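Local structure of dendroaspis polylepis MT9 (Dendroaspis polylepis, 6R5M) at residues Gln48-Ser52 with Asp53-Tyr57. The protein is a three-finger toxin of black mamba venom that antagonizes the muscarinic type 2 receptor and reverses the arterial relaxation induced by agonists of that receptor. Numbering follows the deposited sequence.
Sequences QCCTS and DKCNY
Cys-50 and Cys-55 both have SG tucked over their own backbone, flanked by N and C, at chi1 54° and 67°, and these matching torsions turn the two sulfurs onto each other in a disulfide. SG of Cys-50 lies 2.0 Å from SG of Cys-55, and the torsion about the S-S bond is 83°, close to the 90° that a relaxed disulfide prefers. CB of Asn-56 rests against SG of Cys-50 at 4.0 Å. The bridge closes a small ring at the end of strand 45-50, where the chain doubles back through a type II beta turn from Ser-52 to Cys-55. The turn is spanned by the hydrogen bond from N of Cys-55 to O of Ser-52, 3.1 Å long, although the position of that oxygen is less certain. Lys-54 takes the third place of the turn with a positive phi. OG of Ser-52 comes within 3.3 Å of CB of Cys-55 and is 2.7 Å from a water, which donates to O of Asp-53 at 3.0 Å and so bridges the serine hydroxyl and the Asp-53 carbonyl within the turn. Beyond the ring, Asp-53 OD1 accepts from Ile-2 N, while the buried Asn-56 amide accepts from His-4 N through OD1 and donates to Tyr-23 O through ND2, joining the C-terminal segment to both sheets. The covalent closure is the firm element and probably limits the freedom of the Cys-50 to Cys-55 loop, with the water bridge a lesser addition, consistent with its place in the disulfide-rich core from which the fingers of three-finger toxins extend.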
ATOM      1  N   GLN A  48       7.028  -0.785  -0.980  1.00 28.38           N
ATOM      2  CA  GLN A  48       7.191   0.441  -1.752  1.00 28.93           C
ATOM      3  C   GLN A  48       6.409   1.490  -0.986  1.00 32.36           C
ATOM      4  O   GLN A  48       5.194   1.347  -0.827  1.00 31.14           O
ATOM      5  CB  GLN A  48       6.642   0.286  -3.182  1.00 30.46           C
ATOM      6  CG  GLN A  48       7.557  -0.473  -4.144  1.00 32.08           C
ATOM      7  CD  GLN A  48       6.794  -0.927  -5.366  1.00 38.85           C
ATOM      8  OE1 GLN A  48       6.411  -2.096  -5.483  1.00 32.11           O
ATOM      9  NE2 GLN A  48       6.530  -0.020  -6.292  1.00 29.24           N
ATOM     10  N   CYS A  49       7.098   2.490  -0.424  1.00 29.77           N
ATOM     11  CA  CYS A  49       6.423   3.550   0.329  1.00 31.13           C
ATOM     12  C   CYS A  49       6.484   4.874  -0.404  1.00 33.15           C
ATOM     13  O   CYS A  49       7.474   5.161  -1.071  1.00 33.07           O
ATOM     14  CB  CYS A  49       6.980   3.672   1.746  1.00 33.13           C
ATOM     15  SG  CYS A  49       6.666   2.229   2.783  1.00 38.06           S
ATOM     16  N   CYS A  50       5.441   5.690  -0.263  1.00 28.81           N
ATOM     17  CA  CYS A  50       5.316   6.995  -0.933  1.00 27.49           C
ATOM     18  C   CYS A  50       4.437   7.917  -0.093  1.00 30.94           C
ATOM     19  O   CYS A  50       3.699   7.431   0.762  1.00 29.34           O
ATOM     20  CB  CYS A  50       4.770   6.812  -2.351  1.00 26.66           C
ATOM     21  SG  CYS A  50       3.227   5.875  -2.420  1.00 29.56           S
ATOM     22  N   THR A  51       4.517   9.243  -0.318  1.00 29.43           N
ATOM     23  CA  THR A  51       3.810  10.215   0.521  1.00 29.80           C
ATOM     24  C   THR A  51       2.872  11.195  -0.220  1.00 33.07           C
ATOM     25  O   THR A  51       2.712  12.331   0.223  1.00 33.69           O
ATOM     26  CB  THR A  51       4.835  10.987   1.381  1.00 38.71           C
ATOM     27  OG1 THR A  51       5.748  11.672   0.523  1.00 41.56           O
ATOM     28  CG2 THR A  51       5.595  10.088   2.361  1.00 33.04           C
ATOM     29  N   SER A  52       2.219  10.764  -1.299  1.00 29.76           N
ATOM     30  CA  SER A  52       1.268  11.631  -2.007  1.00 29.71           C
ATOM     31  C   SER A  52      -0.024  10.882  -2.308  1.00 31.83           C
ATOM     32  O   SER A  52      -0.014   9.655  -2.334  1.00 30.08           O
ATOM     33  CB  SER A  52       1.895  12.216  -3.267  1.00 35.14           C
ATOM     34  OG  SER A  52       2.242  11.187  -4.178  1.00 47.14           O
ATOM     35  N   ASP A  53      -1.157  11.603  -2.478  1.00 27.36           N
ATOM     36  CA  ASP A  53      -2.449  10.960  -2.742  1.00 26.28           C
ATOM     37  C   ASP A  53      -2.395  10.022  -3.936  1.00 29.23           C
ATOM     38  O   ASP A  53      -1.880  10.401  -4.995  1.00 28.30           O
ATOM     39  CB  ASP A  53      -3.576  11.990  -2.951  1.00 27.57           C
ATOM     40  CG  ASP A  53      -3.984  12.811  -1.736  1.00 35.16           C
ATOM     41  OD1 ASP A  53      -3.724  12.364  -0.595  1.00 34.92           O
ATOM     42  OD2 ASP A  53      -4.574  13.895  -1.930  1.00 37.67           O
ATOM     43  N   LYS A  54      -2.928   8.789  -3.749  1.00 25.47           N
ATOM     44  CA  LYS A  54      -3.045   7.714  -4.752  1.00 24.93           C
ATOM     45  C   LYS A  54      -1.679   7.227  -5.290  1.00 27.60           C
ATOM     46  O   LYS A  54      -1.626   6.612  -6.352  1.00 27.67           O
ATOM     47  CB  LYS A  54      -4.001   8.156  -5.893  1.00 26.16           C
ATOM     48  CG  LYS A  54      -5.405   8.529  -5.389  1.00 30.38           C
ATOM     49  CD  LYS A  54      -6.295   9.124  -6.459  1.00 38.99           C
ATOM     50  CE  LYS A  54      -6.135  10.620  -6.585  1.00 43.92           C
ATOM     51  NZ  LYS A  54      -7.098  11.196  -7.545  1.00 56.67           N
ATOM     52  N   CYS A  55      -0.582   7.480  -4.538  1.00 24.47           N
ATOM     53  CA  CYS A  55       0.783   7.137  -4.951  1.00 24.58           C
ATOM     54  C   CYS A  55       1.071   5.640  -4.979  1.00 25.50           C
ATOM     55  O   CYS A  55       1.919   5.221  -5.768  1.00 25.76           O
ATOM     56  CB  CYS A  55       1.817   7.881  -4.108  1.00 25.15           C
ATOM     57  SG  CYS A  55       1.864   7.375  -2.369  1.00 29.00           S
ATOM     58  N   ASN A  56       0.424   4.852  -4.089  1.00 20.54           N
ATOM     59  CA  ASN A  56       0.674   3.415  -3.963  1.00 21.12           C
ATOM     60  C   ASN A  56      -0.129   2.552  -4.959  1.00 27.42           C
ATOM     61  O   ASN A  56      -0.620   1.483  -4.590  1.00 28.59           O
ATOM     62  CB  ASN A  56       0.451   2.966  -2.503  1.00 21.44           C
ATOM     63  CG  ASN A  56      -0.987   3.060  -2.018  1.00 30.82           C
ATOM     64  OD1 ASN A  56      -1.754   3.938  -2.419  1.00 23.65           O
ATOM     65  ND2 ASN A  56      -1.381   2.149  -1.134  1.00 22.44           N
ATOM     66  N   TYR A  57      -0.227   2.993  -6.227  1.00 23.75           N
ATOM     67  CA  TYR A  57      -0.950   2.256  -7.257  1.00 25.39           C
ATOM     68  C   TYR A  57      -0.263   0.919  -7.606  1.00 31.11           C
ATOM     69  O   TYR A  57      -0.945  -0.132  -7.534  1.00 25.65           O
ATOM     70  CB  TYR A  57      -1.196   3.148  -8.485  1.00 26.90           C
ATOM     71  CG  TYR A  57      -1.856   2.447  -9.657  1.00 28.30           C
ATOM     72  CD1 TYR A  57      -3.240   2.311  -9.725  1.00 30.82           C
ATOM     73  CD2 TYR A  57      -1.095   1.916 -10.697  1.00 28.13           C
ATOM     74  CE1 TYR A  57      -3.851   1.653 -10.794  1.00 32.71           C
ATOM     75  CE2 TYR A  57      -1.695   1.249 -11.764  1.00 28.51           C
ATOM     76  CZ  TYR A  57      -3.074   1.130 -11.813  1.00 36.11           C
ATOM     77  OH  TYR A  57      -3.675   0.477 -12.854  1.00 39.02           O
ATOM     78  OXT TYR A  57       0.957   0.917  -7.883  1.00 35.79           O
TER
HETATM   79  O   HOH W   1       0.796  10.240  -6.238  1.00 29.38           O